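DUF1425 domain-containing protein (PDB 3O0L) is of unknown function but folds as a small beta sandwich related to the immunoglobulin-like E-set domains, probably acting as a lipoprotein of the bacterial cell envelope. Local coordinates at residues V31-E36 / R41-I46; A68-E73 / A97-C102. All blocks are in the same frame, centred on the assembly; numbering follows the deposited sequence.

Interaction 1. Residues V31-E36 / R41-I46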
loop_
_atom_site.group_PDB
_atom_site.type_symbol
_atom_site.label_atom_id
_atom_site.label_comp_id
_atom_site.label_asym_id
_atom_site.label_seq_id
_atom_site.Cartn_x
_atom_site.Cartn_y
_atom_site.Cartn_z
ATOM N N VAL A 31 -2.084 11.474 5.889
ATOM C CA VAL A 31 -1.296 12.689 5.720
ATOM C C VAL A 31 -1.204 13.368 7.083
ATOM O O VAL A 31 -2.051 13.105 7.945
ATOM C CB VAL A 31 -1.995 13.646 4.739
ATOM C CG1 VAL A 31 -2.189 12.977 3.375
ATOM C CG2 VAL A 31 -3.350 14.119 5.313
ATOM N N THR A 32 -0.187 14.212 7.286
ATOM C CA THR A 32 -0.138 15.100 8.483
ATOM C C THR A 32 -0.556 16.496 8.085
ATOM O O THR A 32 -0.233 16.937 6.970
ATOM C CB THR A 32 1.252 15.185 9.143
ATOM O OG1 THR A 32 2.230 15.565 8.181
ATOM C CG2 THR A 32 1.649 13.848 9.728
ATOM N N THR A 33 -1.333 17.166 8.942
ATOM C CA THR A 33 -1.666 18.563 8.746
ATOM C C THR A 33 -1.146 19.273 9.978
ATOM O O THR A 33 -0.876 18.645 10.992
ATOM C CB THR A 33 -3.201 18.824 8.517
ATOM O OG1 THR A 33 -3.936 18.487 9.694
ATOM C CG2 THR A 33 -3.758 17.983 7.312
ATOM N N GLN A 34 -0.989 20.583 9.877
ATOM C CA GLN A 34 -0.496 21.328 11.019
ATOM C C GLN A 34 -1.594 21.534 12.047
ATOM O O GLN A 34 -2.732 21.876 11.743
ATOM C CB GLN A 34 0.131 22.664 10.617
ATOM C CG GLN A 34 1.589 22.538 10.239
ATOM C CD GLN A 34 2.541 22.426 11.429
ATOM O OE1 GLN A 34 2.144 22.431 12.601
ATOM N NE2 GLN A 34 3.821 22.318 11.119
ATOM N N ALA A 35 -1.234 21.332 13.293
ATOM C CA ALA A 35 -2.140 21.585 14.390
ATOM C C ALA A 35 -1.505 22.749 15.174
ATOM O O ALA A 35 -0.423 23.297 14.792
ATOM C CB ALA A 35 -2.280 20.360 15.265
ATOM N N GLU A 36 -2.174 23.106 16.254
ATOM C CA GLU A 36 -1.743 24.232 17.087
ATOM C C GLU A 36 -0.556 23.925 18.015
ATOM O O GLU A 36 -0.246 22.765 18.313
ATOM C CB GLU A 36 -2.949 24.786 17.844
ATOM C CG GLU A 36 -3.982 25.431 16.888
ATOM C CD GLU A 36 -3.381 26.440 15.847
ATOM O OE1 GLU A 36 -2.726 27.437 16.251
ATOM O OE2 GLU A 36 -3.571 26.239 14.623
ATOM N N ARG A 41 -1.357 16.951 13.249
ATOM C CA ARG A 41 -2.493 16.073 13.399
ATOM C C ARG A 41 -2.498 15.118 12.229
ATOM O O ARG A 41 -2.501 15.563 11.082
ATOM C CB ARG A 41 -3.744 16.878 13.381
ATOM C CG ARG A 41 -4.956 16.025 13.358
ATOM C CD ARG A 41 -6.151 16.874 13.635
ATOM N NE ARG A 41 -6.204 17.318 15.026
ATOM C CZ ARG A 41 -6.570 16.536 16.036
ATOM N NH1 ARG A 41 -6.885 15.247 15.833
ATOM N NH2 ARG A 41 -6.598 17.033 17.257
ATOM N N ALA A 42 -2.560 13.822 12.520
ATOM C CA ALA A 42 -2.609 12.796 11.479
ATOM C C ALA A 42 -4.042 12.676 11.016
ATOM O O ALA A 42 -4.968 12.616 11.830
ATOM C CB ALA A 42 -2.139 11.416 12.033
ATOM N N ARG A 43 -4.219 12.619 9.703
ATOM C CA ARG A 43 -5.532 12.375 9.113
ATOM C C ARG A 43 -5.420 11.185 8.143
ATOM O O ARG A 43 -4.670 11.235 7.158
ATOM C CB ARG A 43 -6.039 13.627 8.413
ATOM C CG ARG A 43 -6.270 14.774 9.451
ATOM C CD ARG A 43 -7.112 15.860 8.872
ATOM N NE ARG A 43 -7.331 16.920 9.838
ATOM C CZ ARG A 43 -8.265 16.921 10.777
ATOM N NH1 ARG A 43 -9.131 15.915 10.908
ATOM N NH2 ARG A 43 -8.337 17.940 11.605
ATOM N N GLY A 44 -6.150 10.129 8.472
ATOM C CA GLY A 44 -6.130 8.902 7.704
ATOM C C GLY A 44 -7.479 8.666 7.094
ATOM O O GLY A 44 -8.506 9.160 7.591
ATOM N N THR A 45 -7.484 7.921 5.991
ATOM C CA THR A 45 -8.716 7.536 5.334
ATOM C C THR A 45 -8.624 6.030 5.073
ATOM O O THR A 45 -7.615 5.564 4.536
ATOM C CB THR A 45 -8.905 8.328 4.010
ATOM O OG1 THR A 45 -9.375 9.660 4.305
ATOM C CG2 THR A 45 -9.910 7.602 3.077
ATOM N N ILE A 46 -9.649 5.285 5.470
ATOM C CA ILE A 46 -9.721 3.841 5.239
ATOM C C ILE A 46 -11.001 3.605 4.486
ATOM O O ILE A 46 -12.107 3.891 4.978
ATOM C CB ILE A 46 -9.717 3.043 6.543
ATOM C CG1 ILE A 46 -8.489 3.387 7.386
ATOM C CG2 ILE A 46 -9.666 1.550 6.271
ATOM C CD1 ILE A 46 -8.575 2.856 8.865
#

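Interaction 2. Residues A68-E73 / A97-C102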
loop_
_atom_site.group_PDB
_atom_site.type_symbol
_atom_site.label_atom_id
_atom_site.label_comp_id
_atom_site.label_asym_id
_atom_site.label_seq_id
_atom_site.Cartn_x
_atom_site.Cartn_y
_atom_site.Cartn_z
ATOM N N ALA A 68 13.439 8.427 13.999
ATOM C CA ALA A 68 13.235 7.694 15.249
ATOM C C ALA A 68 11.737 7.702 15.604
ATOM O O ALA A 68 11.059 8.675 15.321
ATOM C CB ALA A 68 14.047 8.301 16.354
ATOM N N THR A 69 11.240 6.618 16.193
ATOM C CA THR A 69 9.847 6.516 16.635
ATOM C C THR A 69 9.674 7.397 17.847
ATOM O O THR A 69 10.506 7.358 18.740
ATOM C CB THR A 69 9.475 5.066 17.010
ATOM O OG1 THR A 69 9.487 4.279 15.821
ATOM C CG2 THR A 69 8.079 4.981 17.608
ATOM N N VAL A 70 8.585 8.157 17.879
ATOM C CA VAL A 70 8.294 9.073 18.964
ATOM C C VAL A 70 7.386 8.347 19.962
ATOM O O VAL A 70 6.369 7.723 19.563
ATOM C CB VAL A 70 7.591 10.329 18.417
ATOM C CG1 VAL A 70 7.269 11.297 19.517
ATOM C CG2 VAL A 70 8.451 11.030 17.328
ATOM N N GLU A 71 7.734 8.418 21.245
ATOM C CA GLU A 71 6.946 7.761 22.269
ATOM C C GLU A 71 5.502 8.224 22.178
ATOM O O GLU A 71 5.244 9.430 22.194
ATOM C CB GLU A 71 7.465 8.067 23.663
ATOM C CG GLU A 71 6.584 7.509 24.779
ATOM C CD GLU A 71 6.363 6.014 24.746
ATOM O OE1 GLU A 71 7.281 5.280 24.312
ATOM O OE2 GLU A 71 5.261 5.569 25.178
ATOM N N ASP A 72 4.572 7.270 22.136
ATOM C CA ASP A 72 3.150 7.566 21.953
ATOM C C ASP A 72 2.348 6.871 23.055
ATOM O O ASP A 72 1.801 5.781 22.853
ATOM C CB ASP A 72 2.745 7.078 20.549
ATOM C CG ASP A 72 1.423 7.683 20.015
ATOM O OD1 ASP A 72 0.874 8.662 20.580
ATOM O OD2 ASP A 72 0.940 7.141 18.976
ATOM N N GLU A 73 2.323 7.465 24.243
ATOM C CA GLU A 73 1.756 6.788 25.415
ATOM C C GLU A 73 0.289 6.476 25.265
ATOM O O GLU A 73 -0.488 7.340 24.868
ATOM C CB GLU A 73 1.889 7.677 26.643
ATOM C CG GLU A 73 3.312 7.927 27.138
ATOM C CD GLU A 73 3.927 6.746 27.849
ATOM O OE1 GLU A 73 3.217 5.750 28.118
ATOM O OE2 GLU A 73 5.152 6.793 28.066
ATOM N N ALA A 97 5.904 17.683 20.072
ATOM C CA ALA A 97 6.257 18.610 18.980
ATOM C C ALA A 97 7.461 18.197 18.125
ATOM O O ALA A 97 7.689 18.803 17.061
ATOM C CB ALA A 97 6.459 19.967 19.555
ATOM N N THR A 98 8.245 17.200 18.530
ATOM C CA THR A 98 9.354 16.735 17.676
ATOM C C THR A 98 8.901 15.835 16.532
ATOM O O THR A 98 9.676 15.600 15.619
ATOM C CB THR A 98 10.501 15.989 18.420
ATOM O OG1 THR A 98 10.055 14.696 18.869
ATOM C CG2 THR A 98 11.091 16.823 19.547
ATOM N N ALA A 99 7.667 15.328 16.566
ATOM C CA ALA A 99 7.179 14.457 15.504
ATOM C C ALA A 99 7.009 15.255 14.231
ATOM O O ALA A 99 6.455 16.369 14.247
ATOM C CB ALA A 99 5.858 13.819 15.904
ATOM N N VAL A 100 7.532 14.739 13.121
ATOM C CA VAL A 100 7.394 15.448 11.833
ATOM C C VAL A 100 6.530 14.684 10.858
ATOM O O VAL A 100 6.144 15.217 9.851
ATOM C CB VAL A 100 8.767 15.734 11.183
ATOM C CG1 VAL A 100 9.646 16.605 12.147
ATOM C CG2 VAL A 100 9.475 14.428 10.811
ATOM N N ARG A 101 6.188 13.439 11.170
ATOM C CA ARG A 101 5.585 12.547 10.186
ATOM C C ARG A 101 4.832 11.413 10.890
ATOM O O ARG A 101 5.255 10.995 11.941
ATOM C CB ARG A 101 6.761 11.986 9.360
ATOM C CG ARG A 101 6.495 11.015 8.304
ATOM C CD ARG A 101 7.807 10.716 7.519
ATOM N NE ARG A 101 8.874 9.931 8.188
ATOM C CZ ARG A 101 8.868 8.604 8.369
ATOM N NH1 ARG A 101 7.815 7.858 8.033
ATOM N NH2 ARG A 101 9.925 8.013 8.929
ATOM N N CYS A 102 3.717 10.965 10.326
ATOM C CA CYS A 102 3.019 9.789 10.830
ATOM C C CYS A 102 2.931 8.733 9.768
ATOM O O CYS A 102 3.172 9.007 8.573
ATOM C CB CYS A 102 1.583 10.109 11.255
ATOM S SG CYS A 102 0.362 10.282 9.848
#

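Interaction 1. Residues V31-E36 / R41-I46
Arg43 pairs with Val31 on the neighbouring strand through two backbone hydrogen bonds, Val31 N to Arg43 O and Arg43 N to Val31 O; the second is nearly linear at 175°. Two more, Thr33 N to Arg41 O and Arg41 N to Thr33 O, close the next hydrogen-bonded pair. Between them sits the non-hydrogen-bonded pair Thr32 and Ala42, CA atoms 4.5 Å apart.

From its CB outward, Arg43 traces the exposed face shared by Val31, Thr33 and Arg41. CB lies 4.0 Å from Val31 O and, in the conformer described, 4.1 Å from the methyl CG2 of Val31. Because CG is anti to the carbonyl carbon (chi1 -64°) and the chain then runs extended to NE, the side chain passes at about a right angle to that of Thr33. CD passes 4.2 Å from Thr33 OG1 and NE 3.7 Å from the same oxygen, too far for a hydrogen bond, with the hydroxyl at the guanidinium edge near its plane. Beyond NE, one face of the guanidinium is partly covered by Arg41, whose CD lies 3.6 Å from Arg43 CZ, displaced toward the rim. Arg41 bends at chi3 (-71°), and its NH1 is hydrogen-bonded to OG1 of Thr91 on strand 87-93, a residue Arg43 also touches. At the turn end, Ala35 CB rests 4.2 Å from Arg41 CB.

Thr32 and Ala42 face the other way and touch Cys102 of the opposing sheet. This is an antiparallel beta hairpin of strands 22-34 and 40-48 within the five-stranded sheet, one face toward the sandwich core and the other toward solvent.

Interaction 2. Residues A68-E73 / A97-C102
Val70 points its CB toward the 97-102 segment and meets Ala99 with the methyl CG2. The two CA–CB bonds stand roughly perpendicular, so the valine comes in against the flank of the alanine: CG2 is 4.1 Å from Ala99 CB and equally far from Ala99 CA, lying alongside the bond between them. The first torsion of Val70 explains this placing. CG1 takes the position anti to the backbone N (chi1 180°), which leaves CG2 beside that N and anti to the carbonyl carbon, on the side where Ala99 lies.

Thr98 approaches the same methyl from another direction. Its CB–OG1 bond is aimed broadly at Val70, and OG1 ends 4.3 Å from Val70 CG2, an ordinary van der Waals approach. The polar partner of that hydroxyl is Asn96, whose OD1 is hydrogen-bonded to Thr98 OG1, a bond made within its own loop and consistent with the hydroxyl's orientation. The contact is small, 93 Å² in all, and both approaches are van der Waals contacts to one valine methyl.

Its surroundings bury it more deeply than its own area suggests. Val70 also touches Pro95 and Asn96, while Ala99 packs on Ser94 and Trp62. Strand 54-63 is bonded to both segments through its backbone: Val70 is hydrogen-bonded to Trp62, and Val100 and Arg101 are both hydrogen-bonded to Tyr63. Arg101 turns its guanidinium to Glu103 in a salt bridge.

With two consecutive residues, Val100 and Arg101, set opposite the single Tyr63, the chain forms a classic beta bulge where it leads into the strand that pairs with 54-63, and the Val70–Ala99 contact joins the loop after strand 54-63 to the loop leading into strand 101-109, at one end of the beta sandwich.

From the N terminus the chain first reaches interaction 1, where strand 22-34 turns back through the five-residue connection 35-39 into strand 40-48 and closes a short local loop. It then passes through residues 49-53 to the other sheet, runs along strand 54-63, and interaction 2 opens in the loop that follows; its second segment arrives only after strands 78-82 and 87-93, closing a much longer loop. The two contacts run in series and neither nest nor cross. They meet across the sandwich interior, where Ala42 CB packs 3.5 Å from Cys102 SG and Thr32 CG2 lies 3.6 Å from Cys102 N, joining the five-stranded sheet to the three-stranded one.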